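Local coordinates for 3-alpha-hydroxysteroid dehydrogenase (Pseudomonas sp., PDB 2DKN), which probably catalyses the NAD-dependent oxidation of the 3-alpha-hydroxyl group of steroids to a ketone, as a Rossmann-fold member of the short-chain dehydrogenase family, at residues Ala16-Leu21 with Ala221-Ala225; Val83-Phe88 with Met131-Glu136; Ser114-Thr118 with Phe241-Asp247. All blocks are in the same frame, centred on the assembly; numbering follows the deposited sequence.

Interaction 1: residues Ala16-Leu21 with Ala221-Ala225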
loop_
_atom_site.group_PDB
_atom_site.type_symbol
_atom_site.label_atom_id
_atom_site.label_comp_id
_atom_site.label_asym_id
_atom_site.label_seq_id
_atom_site.Cartn_x
_atom_site.Cartn_y
_atom_site.Cartn_z
ATOM N N ALA A 16 7.047 -11.393 14.201
ATOM C CA ALA A 16 6.373 -10.219 14.749
ATOM C C ALA A 16 4.861 -10.346 14.541
ATOM O O ALA A 16 4.060 -10.012 15.422
ATOM C CB ALA A 16 6.921 -8.946 14.109
ATOM N N LEU A 17 4.478 -10.830 13.366
ATOM C CA LEU A 17 3.078 -10.967 13.013
ATOM C C LEU A 17 2.414 -12.087 13.828
ATOM O O LEU A 17 1.280 -11.946 14.291
ATOM C CB LEU A 17 2.955 -11.243 11.506
ATOM C CG LEU A 17 1.537 -11.427 11.015
ATOM C CD1 LEU A 17 0.728 -10.102 11.137
ATOM C CD2 LEU A 17 1.600 -11.921 9.553
ATOM N N LYS A 18 3.128 -13.198 14.006
ATOM C CA LYS A 18 2.615 -14.301 14.817
ATOM C C LYS A 18 2.273 -13.784 16.215
ATOM O O LYS A 18 1.209 -14.071 16.756
ATOM C CB LYS A 18 3.666 -15.416 14.902
ATOM C CG LYS A 18 3.471 -16.450 16.028
ATOM C CD LYS A 18 4.597 -17.505 15.972
ATOM C CE LYS A 18 5.930 -16.906 16.499
ATOM N NZ LYS A 18 7.171 -17.808 16.441
ATOM N N GLU A 19 3.182 -13.003 16.788
ATOM C CA GLU A 19 2.976 -12.441 18.120
ATOM C C GLU A 19 1.802 -11.461 18.140
ATOM O O GLU A 19 0.921 -11.544 18.998
ATOM C CB GLU A 19 4.250 -11.745 18.545
ATOM C CG GLU A 19 4.185 -11.039 19.873
ATOM C CD GLU A 19 5.576 -10.668 20.346
ATOM O OE1 GLU A 19 6.345 -11.590 20.699
ATOM O OE2 GLU A 19 5.910 -9.465 20.355
ATOM N N LEU A 20 1.797 -10.532 17.194
ATOM C CA LEU A 20 0.684 -9.575 17.062
ATOM C C LEU A 20 -0.696 -10.257 16.996
ATOM O O LEU A 20 -1.608 -9.912 17.755
ATOM C CB LEU A 20 0.920 -8.673 15.835
ATOM C CG LEU A 20 -0.044 -7.504 15.574
ATOM C CD1 LEU A 20 0.563 -6.561 14.532
ATOM C CD2 LEU A 20 -1.397 -7.995 15.099
ATOM N N LEU A 21 -0.863 -11.209 16.079
ATOM C CA LEU A 21 -2.144 -11.904 15.908
ATOM C C LEU A 21 -2.541 -12.736 17.123
ATOM O O LEU A 21 -3.717 -12.816 17.477
ATOM C CB LEU A 21 -2.104 -12.808 14.670
ATOM C CG LEU A 21 -1.996 -12.037 13.336
ATOM C CD1 LEU A 21 -1.809 -13.014 12.169
ATOM C CD2 LEU A 21 -3.200 -11.109 13.063
ATOM N N ALA A 221 4.209 -6.002 10.239
ATOM C CA ALA A 221 3.161 -6.882 10.721
ATOM C C ALA A 221 1.809 -6.163 10.842
ATOM O O ALA A 221 0.757 -6.737 10.517
ATOM C CB ALA A 221 3.570 -7.474 12.064
ATOM N N GLU A 222 1.833 -4.902 11.282
ATOM C CA GLU A 222 0.579 -4.147 11.457
ATOM C C GLU A 222 -0.086 -3.928 10.118
ATOM O O GLU A 222 -1.286 -4.030 10.012
ATOM C CB GLU A 222 0.824 -2.788 12.118
ATOM C CG GLU A 222 1.175 -2.868 13.599
ATOM C CD GLU A 222 -0.023 -3.007 14.500
ATOM O OE1 GLU A 222 0.160 -2.853 15.732
ATOM O OE2 GLU A 222 -1.138 -3.288 14.008
ATOM N N ALA A 223 0.699 -3.607 9.095
ATOM C CA ALA A 223 0.136 -3.473 7.739
ATOM C C ALA A 223 -0.460 -4.796 7.229
ATOM O O ALA A 223 -1.547 -4.826 6.616
ATOM C CB ALA A 223 1.184 -2.959 6.799
ATOM N N ILE A 224 0.234 -5.898 7.473
ATOM C CA ILE A 224 -0.297 -7.202 7.078
ATOM C C ILE A 224 -1.606 -7.524 7.811
ATOM O O ILE A 224 -2.584 -7.981 7.195
ATOM C CB ILE A 224 0.732 -8.321 7.328
ATOM C CG1 ILE A 224 1.988 -8.088 6.478
ATOM C CG2 ILE A 224 0.115 -9.709 7.050
ATOM C CD1 ILE A 224 3.168 -9.007 6.887
ATOM N N ALA A 225 -1.623 -7.286 9.123
ATOM C CA ALA A 225 -2.813 -7.582 9.931
ATOM C C ALA A 225 -4.001 -6.751 9.436
ATOM O O ALA A 225 -5.135 -7.238 9.390
ATOM C CB ALA A 225 -2.555 -7.282 11.398
#

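Interaction 2: residues Val83-Phe88 with Met131-Glu136. With NAI (1,4-dihydronicotinamide adenine dinucleotide), chain C.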
loop_
_atom_site.group_PDB
_atom_site.type_symbol
_atom_site.label_atom_id
_atom_site.label_comp_id
_atom_site.label_asym_id
_atom_site.label_seq_id
_atom_site.Cartn_x
_atom_site.Cartn_y
_atom_site.Cartn_z
ATOM N N VAL A 83 14.642 -18.213 -6.021
ATOM C CA VAL A 83 13.434 -18.416 -6.808
ATOM C C VAL A 83 12.544 -19.503 -6.205
ATOM O O VAL A 83 11.330 -19.350 -6.120
ATOM C CB VAL A 83 13.797 -18.772 -8.277
ATOM C CG1 VAL A 83 12.606 -19.359 -9.009
ATOM C CG2 VAL A 83 14.328 -17.517 -8.976
ATOM N N ALA A 84 13.143 -20.601 -5.769
ATOM C CA ALA A 84 12.363 -21.719 -5.248
ATOM C C ALA A 84 11.552 -21.299 -4.025
ATOM O O ALA A 84 10.406 -21.712 -3.854
ATOM C CB ALA A 84 13.298 -22.886 -4.877
ATOM N N VAL A 85 12.168 -20.512 -3.154
ATOM C CA VAL A 85 11.483 -20.115 -1.914
ATOM C C VAL A 85 10.604 -18.896 -2.163
ATOM O O VAL A 85 9.422 -18.909 -1.836
ATOM C CB VAL A 85 12.458 -19.802 -0.747
ATOM C CG1 VAL A 85 11.655 -19.571 0.535
ATOM C CG2 VAL A 85 13.377 -20.943 -0.529
ATOM N N ASN A 86 11.182 -17.839 -2.729
ATOM C CA ASN A 86 10.461 -16.570 -2.806
ATOM C C ASN A 86 9.286 -16.595 -3.757
ATOM O O ASN A 86 8.311 -15.845 -3.564
ATOM C CB ASN A 86 11.381 -15.417 -3.198
ATOM C CG ASN A 86 12.395 -15.084 -2.114
ATOM O OD1 ASN A 86 12.430 -15.737 -1.077
ATOM N ND2 ASN A 86 13.217 -14.052 -2.351
ATOM N N TYR A 87 9.397 -17.394 -4.818
ATOM C CA TYR A 87 8.276 -17.532 -5.735
ATOM C C TYR A 87 7.457 -18.799 -5.454
ATOM O O TYR A 87 6.275 -18.712 -5.091
ATOM C CB TYR A 87 8.698 -17.501 -7.211
ATOM C CG TYR A 87 7.487 -17.397 -8.101
ATOM C CD1 TYR A 87 6.927 -16.151 -8.416
ATOM C CD2 TYR A 87 6.866 -18.538 -8.591
ATOM C CE1 TYR A 87 5.793 -16.054 -9.218
ATOM C CE2 TYR A 87 5.741 -18.448 -9.380
ATOM C CZ TYR A 87 5.206 -17.216 -9.690
ATOM O OH TYR A 87 4.070 -17.158 -10.484
ATOM N N PHE A 88 8.082 -19.958 -5.609
ATOM C CA PHE A 88 7.349 -21.219 -5.563
ATOM C C PHE A 88 6.922 -21.636 -4.158
ATOM O O PHE A 88 5.882 -22.285 -3.995
ATOM C CB PHE A 88 8.115 -22.325 -6.316
ATOM C CG PHE A 88 8.137 -22.103 -7.796
ATOM C CD1 PHE A 88 7.022 -22.422 -8.566
ATOM C CD2 PHE A 88 9.231 -21.501 -8.408
ATOM C CE1 PHE A 88 7.021 -22.171 -9.926
ATOM C CE2 PHE A 88 9.240 -21.266 -9.777
ATOM C CZ PHE A 88 8.142 -21.596 -10.526
ATOM N N MET A 131 8.861 -18.160 -14.058
ATOM C CA MET A 131 8.104 -18.146 -12.814
ATOM C C MET A 131 6.613 -18.021 -13.074
ATOM O O MET A 131 5.835 -18.812 -12.560
ATOM C CB MET A 131 8.600 -17.043 -11.880
ATOM C CG MET A 131 9.856 -17.476 -11.140
ATOM S SD MET A 131 10.508 -16.286 -9.970
ATOM C CE MET A 131 11.737 -15.439 -10.973
ATOM N N LEU A 132 6.223 -17.035 -13.874
ATOM C CA LEU A 132 4.795 -16.789 -14.097
ATOM C C LEU A 132 4.133 -17.938 -14.874
ATOM O O LEU A 132 2.943 -18.193 -14.708
ATOM C CB LEU A 132 4.568 -15.447 -14.789
ATOM C CG LEU A 132 4.835 -14.206 -13.931
ATOM C CD1 LEU A 132 4.781 -12.971 -14.835
ATOM C CD2 LEU A 132 3.789 -14.124 -12.822
ATOM N N ALA A 133 4.921 -18.644 -15.683
ATOM C CA ALA A 133 4.461 -19.875 -16.367
ATOM C C ALA A 133 4.384 -21.086 -15.416
ATOM O O ALA A 133 3.785 -22.118 -15.740
ATOM C CB ALA A 133 5.376 -20.187 -17.563
ATOM N N GLY A 134 4.973 -20.956 -14.231
ATOM C CA GLY A 134 4.946 -22.040 -13.250
ATOM C C GLY A 134 5.966 -23.133 -13.512
ATOM O O GLY A 134 5.896 -24.188 -12.895
ATOM N N ASP A 135 6.928 -22.859 -14.402
ATOM C CA ASP A 135 7.956 -23.846 -14.781
ATOM C C ASP A 135 9.148 -23.703 -13.859
ATOM O O ASP A 135 10.086 -22.938 -14.147
ATOM C CB ASP A 135 8.395 -23.642 -16.237
ATOM C CG ASP A 135 9.283 -24.773 -16.744
ATOM O OD1 ASP A 135 9.856 -25.503 -15.922
ATOM O OD2 ASP A 135 9.416 -24.920 -17.969
ATOM N N GLU A 136 9.098 -24.413 -12.733
ATOM C CA GLU A 136 10.094 -24.201 -11.694
ATOM C C GLU A 136 11.493 -24.603 -12.147
ATOM O O GLU A 136 12.472 -23.894 -11.875
ATOM C CB GLU A 136 9.732 -24.921 -10.400
ATOM C CG GLU A 136 10.791 -24.694 -9.312
ATOM C CD GLU A 136 10.371 -25.186 -7.946
ATOM O OE1 GLU A 136 11.052 -24.846 -6.962
ATOM O OE2 GLU A 136 9.343 -25.877 -7.864
HETATM P PA NAI C . 13.916 -13.383 8.347
HETATM O O1A NAI C . 15.068 -14.131 7.812
HETATM O O2A NAI C . 14.035 -12.821 9.713
HETATM O O5B NAI C . 12.611 -14.312 8.316
HETATM C C5B NAI C . 12.321 -15.111 7.205
HETATM C C4B NAI C . 11.840 -16.456 7.731
HETATM O O4B NAI C . 11.561 -17.222 6.573
HETATM C C3B NAI C . 12.900 -17.194 8.546
HETATM O O3B NAI C . 12.359 -17.714 9.746
HETATM C C2B NAI C . 13.253 -18.341 7.616
HETATM O O2B NAI C . 13.681 -19.513 8.274
HETATM C C1B NAI C . 11.967 -18.535 6.808
HETATM N N9A NAI C . 12.360 -19.271 5.598
HETATM C C8A NAI C . 13.329 -18.927 4.677
HETATM N N7A NAI C . 13.417 -19.940 3.779
HETATM C C5A NAI C . 12.540 -20.926 4.131
HETATM C C6A NAI C . 12.223 -22.180 3.593
HETATM N N6A NAI C . 12.929 -22.742 2.589
HETATM N N1A NAI C . 11.255 -22.943 4.217
HETATM C C2A NAI C . 10.611 -22.496 5.350
HETATM N N3A NAI C . 10.920 -21.266 5.886
HETATM C C4A NAI C . 11.881 -20.504 5.285
HETATM O O3 NAI C . 13.626 -12.258 7.242
HETATM P PN NAI C . 12.435 -11.173 7.205
HETATM O O1N NAI C . 11.465 -11.359 8.297
HETATM O O2N NAI C . 13.089 -9.858 7.074
HETATM O O5D NAI C . 11.770 -11.562 5.798
HETATM C C5D NAI C . 10.389 -11.876 5.697
HETATM C C4D NAI C . 9.975 -11.549 4.268
HETATM O O4D NAI C . 10.123 -10.145 4.082
HETATM C C3D NAI C . 10.852 -12.217 3.212
HETATM O O3D NAI C . 10.004 -12.630 2.147
HETATM C C2D NAI C . 11.713 -11.065 2.697
HETATM O O2D NAI C . 12.061 -11.250 1.353
HETATM C C1D NAI C . 10.762 -9.886 2.849
HETATM N N1N NAI C . 11.458 -8.570 2.878
HETATM C C2N NAI C . 12.358 -8.298 3.870
HETATM C C3N NAI C . 12.997 -7.068 3.897
HETATM C C7N NAI C . 13.946 -6.739 5.022
HETATM O O7N NAI C . 14.649 -5.553 4.886
HETATM N N7N NAI C . 14.086 -7.545 6.092
HETATM C C4N NAI C . 12.715 -6.100 2.914
HETATM C C5N NAI C . 11.754 -6.386 1.922
HETATM C C6N NAI C . 11.141 -7.631 1.923
HETATM O O HOH W 1 3.106 -19.343 -11.487
#

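Interaction 3: residues Ser114-Thr118 with Phe241-Asp247. With NAI (1,4-dihydronicotinamide adenine dinucleotide), chain C.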
loop_
_atom_site.group_PDB
_atom_site.type_symbol
_atom_site.label_atom_id
_atom_site.label_comp_id
_atom_site.label_asym_id
_atom_site.label_seq_id
_atom_site.Cartn_x
_atom_site.Cartn_y
_atom_site.Cartn_z
ATOM N N SER A 114 8.436 -7.104 -1.813
ATOM C CA SER A 114 9.634 -6.294 -1.583
ATOM C C SER A 114 9.675 -5.126 -2.542
ATOM O O SER A 114 9.239 -5.238 -3.696
ATOM C CB SER A 114 10.902 -7.135 -1.800
ATOM O OG SER A 114 12.059 -6.331 -1.586
ATOM N N ILE A 115 10.222 -4.002 -2.072
ATOM C CA ILE A 115 10.495 -2.871 -2.923
ATOM C C ILE A 115 11.487 -3.299 -4.022
ATOM O O ILE A 115 11.544 -2.674 -5.073
ATOM C CB ILE A 115 11.042 -1.678 -2.065
ATOM C CG1 ILE A 115 11.150 -0.389 -2.857
ATOM C CG2 ILE A 115 12.344 -2.018 -1.438
ATOM C CD1 ILE A 115 11.378 0.813 -1.942
ATOM N N ALA A 116 12.222 -4.394 -3.791
ATOM C CA ALA A 116 13.145 -4.917 -4.810
ATOM C C ALA A 116 12.396 -5.276 -6.081
ATOM O O ALA A 116 12.972 -5.279 -7.157
ATOM C CB ALA A 116 13.929 -6.129 -4.287
ATOM N N ALA A 117 11.094 -5.552 -5.962
ATOM C CA ALA A 117 10.272 -5.825 -7.137
ATOM C C ALA A 117 10.305 -4.696 -8.176
ATOM O O ALA A 117 9.998 -4.923 -9.345
ATOM C CB ALA A 117 8.852 -6.098 -6.731
ATOM N N THR A 118 10.629 -3.484 -7.732
ATOM C CA THR A 118 10.548 -2.305 -8.587
ATOM C C THR A 118 11.900 -1.965 -9.215
ATOM O O THR A 118 12.025 -0.951 -9.918
ATOM C CB THR A 118 10.081 -1.079 -7.783
ATOM O OG1 THR A 118 11.068 -0.749 -6.798
ATOM C CG2 THR A 118 8.770 -1.384 -7.061
ATOM N N PHE A 241 2.923 -0.511 -0.213
ATOM C CA PHE A 241 4.336 -0.284 0.145
ATOM C C PHE A 241 4.408 0.149 1.615
ATOM O O PHE A 241 3.589 0.951 2.068
ATOM C CB PHE A 241 4.962 0.768 -0.765
ATOM C CG PHE A 241 5.322 0.249 -2.135
ATOM C CD1 PHE A 241 6.652 -0.066 -2.438
ATOM C CD2 PHE A 241 4.348 0.071 -3.106
ATOM C CE1 PHE A 241 7.013 -0.546 -3.711
ATOM C CE2 PHE A 241 4.686 -0.423 -4.394
ATOM C CZ PHE A 241 6.037 -0.721 -4.682
ATOM N N VAL A 242 5.364 -0.425 2.353
ATOM C CA VAL A 242 5.561 -0.146 3.782
ATOM C C VAL A 242 7.057 0.089 3.910
ATOM O O VAL A 242 7.822 -0.792 4.328
ATOM C CB VAL A 242 5.088 -1.310 4.664
ATOM C CG1 VAL A 242 5.332 -0.995 6.143
ATOM C CG2 VAL A 242 3.612 -1.571 4.415
ATOM N N ASP A 243 7.450 1.260 3.420
ATOM C CA ASP A 243 8.863 1.524 3.161
ATOM C C ASP A 243 9.381 2.908 3.586
ATOM O O ASP A 243 10.454 3.334 3.157
ATOM C CB ASP A 243 9.079 1.324 1.656
ATOM C CG ASP A 243 8.432 2.425 0.805
ATOM O OD1 ASP A 243 7.760 3.346 1.332
ATOM O OD2 ASP A 243 8.582 2.346 -0.409
ATOM N N GLY A 244 8.638 3.601 4.436
ATOM C CA GLY A 244 9.124 4.888 4.937
ATOM C C GLY A 244 9.346 5.945 3.862
ATOM O O GLY A 244 10.074 6.916 4.096
ATOM N N GLY A 245 8.699 5.788 2.706
ATOM C CA GLY A 245 8.792 6.770 1.622
ATOM C C GLY A 245 9.772 6.436 0.503
ATOM O O GLY A 245 9.908 7.199 -0.452
ATOM N N MET A 246 10.437 5.291 0.603
ATOM C CA MET A 246 11.515 4.977 -0.374
ATOM C C MET A 246 11.006 4.884 -1.798
ATOM O O MET A 246 11.593 5.461 -2.715
ATOM C CB MET A 246 12.276 3.697 0.009
ATOM C CG MET A 246 13.561 3.501 -0.848
ATOM S SD MET A 246 14.669 4.932 -0.605
ATOM C CE MET A 246 16.080 4.164 0.142
ATOM N N ASP A 247 9.905 4.158 -2.021
ATOM C CA ASP A 247 9.399 4.039 -3.385
ATOM C C ASP A 247 8.857 5.367 -3.940
ATOM O O ASP A 247 9.035 5.680 -5.110
ATOM C CB ASP A 247 8.288 2.981 -3.444
ATOM C CG ASP A 247 7.720 2.831 -4.819
ATOM O OD1 ASP A 247 8.479 2.377 -5.706
ATOM O OD2 ASP A 247 6.520 3.134 -4.996
HETATM P PA NAI C . 13.916 -13.383 8.347
HETATM O O1A NAI C . 15.068 -14.131 7.812
HETATM O O2A NAI C . 14.035 -12.821 9.713
HETATM O O5B NAI C . 12.611 -14.312 8.316
HETATM C C5B NAI C . 12.321 -15.111 7.205
HETATM C C4B NAI C . 11.840 -16.456 7.731
HETATM O O4B NAI C . 11.561 -17.222 6.573
HETATM C C3B NAI C . 12.900 -17.194 8.546
HETATM O O3B NAI C . 12.359 -17.714 9.746
HETATM C C2B NAI C . 13.253 -18.341 7.616
HETATM O O2B NAI C . 13.681 -19.513 8.274
HETATM C C1B NAI C . 11.967 -18.535 6.808
HETATM N N9A NAI C . 12.360 -19.271 5.598
HETATM C C8A NAI C . 13.329 -18.927 4.677
HETATM N N7A NAI C . 13.417 -19.940 3.779
HETATM C C5A NAI C . 12.540 -20.926 4.131
HETATM C C6A NAI C . 12.223 -22.180 3.593
HETATM N N6A NAI C . 12.929 -22.742 2.589
HETATM N N1A NAI C . 11.255 -22.943 4.217
HETATM C C2A NAI C . 10.611 -22.496 5.350
HETATM N N3A NAI C . 10.920 -21.266 5.886
HETATM C C4A NAI C . 11.881 -20.504 5.285
HETATM O O3 NAI C . 13.626 -12.258 7.242
HETATM P PN NAI C . 12.435 -11.173 7.205
HETATM O O1N NAI C . 11.465 -11.359 8.297
HETATM O O2N NAI C . 13.089 -9.858 7.074
HETATM O O5D NAI C . 11.770 -11.562 5.798
HETATM C C5D NAI C . 10.389 -11.876 5.697
HETATM C C4D NAI C . 9.975 -11.549 4.268
HETATM O O4D NAI C . 10.123 -10.145 4.082
HETATM C C3D NAI C . 10.852 -12.217 3.212
HETATM O O3D NAI C . 10.004 -12.630 2.147
HETATM C C2D NAI C . 11.713 -11.065 2.697
HETATM O O2D NAI C . 12.061 -11.250 1.353
HETATM C C1D NAI C . 10.762 -9.886 2.849
HETATM N N1N NAI C . 11.458 -8.570 2.878
HETATM C C2N NAI C . 12.358 -8.298 3.870
HETATM C C3N NAI C . 12.997 -7.068 3.897
HETATM C C7N NAI C . 13.946 -6.739 5.022
HETATM O O7N NAI C . 14.649 -5.553 4.886
HETATM N N7N NAI C . 14.086 -7.545 6.092
HETATM C C4N NAI C . 12.715 -6.100 2.914
HETATM C C5N NAI C . 11.754 -6.386 1.922
HETATM C C6N NAI C . 11.141 -7.631 1.923
HETATM O O HOH W 2 11.093 1.906 -5.819
#

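Interaction 1: residues Ala16-Leu21 with Ala221-Ala225
Leu17 on helix 12-23 lies against Ala221 on helix 217-228, where the backbones draw together until the two CA atoms are 4.7 Å apart. From the root of the leucine outward, CB and CD1 both lie on Ala221, while CD2 goes on to Ile224. Leu17 CB rests on Ala221 CB at 3.9 Å. CG stands anti to the backbone N (chi1 179°), which sets the fork towards Ala221 and Ile224, where its two methyls part. Leu17 CD1 lies on the backbone, 3.4 Å from Ala221 O, an oxygen already engaged by Ala225 N. Leu17 CD2 meets Ile224 CG2 at 3.7 Å, the two side chains crossing at about a right angle.

One turn on, Leu20 uses its branches separately. Its CD1 lies 3.6 Å from Glu222 CD, a contact made possible by the bend of the glutamate chain at chi2 (-82°), while Leu20 CD2 touches Ala225 CB at 3.9 Å. Leu21 CD2 also reaches this alanine methyl, and Ala16 CB adds to the packing round Ala221.

The segment axes approach to 9.4 Å and cross at -57°. Leu17 and Ile224 both reach down to Val67 of strand 65-68, so the helices share one face of the Rossmann sheet; outside this pair, Gln231 of the second subunit packs on Glu222. No hydrogen bond joins residues 16-21 to 221-225, and apolar branches set against small alanine methyls carry the contact, which implies that fit and burial, not directed polar bonds, hold the crossing helices together here.

Interaction 2: residues Val83-Phe88 with Met131-Glu136
Met131 projects from helix 126-133 into a hollow on helix 79-102 formed by Val83 and Tyr87. Tyr87 CG stands anti to the backbone N (chi1 -170°), which turns the ring towards the methionine. Met131 CB sits squarely over one face of this ring, 3.8 Å from the ring centroid of Tyr87 and only 3° off the normal, a CH-pi contact. Further out the chain turns towards the root of the tyrosine: Met131 SD comes within 3.5 Å of Tyr87 CB and lies obliquely to the ring as a Met-aromatic contact. One turn earlier on the same helix as Tyr87, Val83 CG1 touches Met131 SD at 3.8 Å, and Val83 CG2 faces the terminal CE.

Phe88 forms the second bump. Its ring slots between Glu136 and the Tyr87 ring: Glu136 CB lies over one face, 3.7 Å from the Phe88 centroid, and Tyr87 CD2 over the opposite one. The extended glutamate chain runs past the ring in the opposite direction, its carboxylate turned only 11° from the ring plane and stacked on it. Arg48 holds that carboxylate by a salt bridge. The far end of the ring meets the backbone, with Phe88 CZ 3.5 Å from Glu136 CA, while Gly134 CA lies at its edge, within a Schellman motif that ends helix 126-133.

A water bridges Tyr87 OH (2.6 Å) and Met131 O, to which it donates at 3.0 Å.

Val85 touches the adenine of NADH, so helix 79-102 stands between coenzyme and packing. Helices 126-133 and 136-146, between strand 108-112 and helix 149-166, are probably an extra segment added to the short-chain dehydrogenase Rossmann fold, as in some bacterial 3-alpha-hydroxysteroid dehydrogenases.

Interaction 3: residues Ser114-Thr118 with Phe241-Asp247
A type I' beta turn, Asp243 to Met246, leads from strand 239-242, an outermost strand of this chain's sheet, into helix 246-250 and receives Ile115 and Thr118 from the loop after strand 108-112, which holds Ser114 of the coenzyme pocket. Ile115 extends with CG1 anti to the backbone N (chi1 -171°), placing its CD1 3.5 Å from Asp243 OD2 and 3.6 Å from Met246 CB. Thr118 CG2 meets the ring edge of Phe241 in plane, 3.7 Å from CZ, while Asp247 OD2 lies over a face of that ring. Water 2 spans the segments, donating to Thr118 OG1 and to Asp247 OD1 (2.7 Å). The threonine hydroxyl donates in turn to Ile115 O, which also accepts from Thr118 N.

Asp243 holds the turn from within: OD1 accepts from Gly245 N at 3.0 Å in an Asx turn, and OD2 from Asp247 N at 2.8 Å, both from above the carboxylate plane. An alanine here would remove both acceptors and is likely to leave the start of helix 246-250 less firmly fixed against Ile115 CD1.

Ser114 OG lies 3.5 Å from C5N of NADH and beside Tyr153 and Lys157 of helix 149-166, consistent with the family's Ser-Tyr-Lys active site. Asp247 pairs with Arg251 and with Arg165 of the second subunit, while strand 239-242 is flanked by strand 177-183 and, through Val242, by helix 217-228.

From the N terminus, helix 12-23 opens the widest loop, which interaction 1 closes some 200 residues later on helix 217-228. Inside it nests interaction 2, linking helix 79-102 to the end of helix 126-133. Residues 114-118 lie within the loop of interaction 2, and their partner, 241-247, beyond the close of interaction 1, so interaction 3 crosses both; it joins the loop after strand 108-112 to the end of strand 239-242 and the start of helix 246-250. Interactions 1 and 3 touch through Ala223 CB and Val242 CG2 at 3.7 Å, and both reach the second subunit; interactions 2 and 3 meet NADH at its adenine and nicotinamide ends respectively.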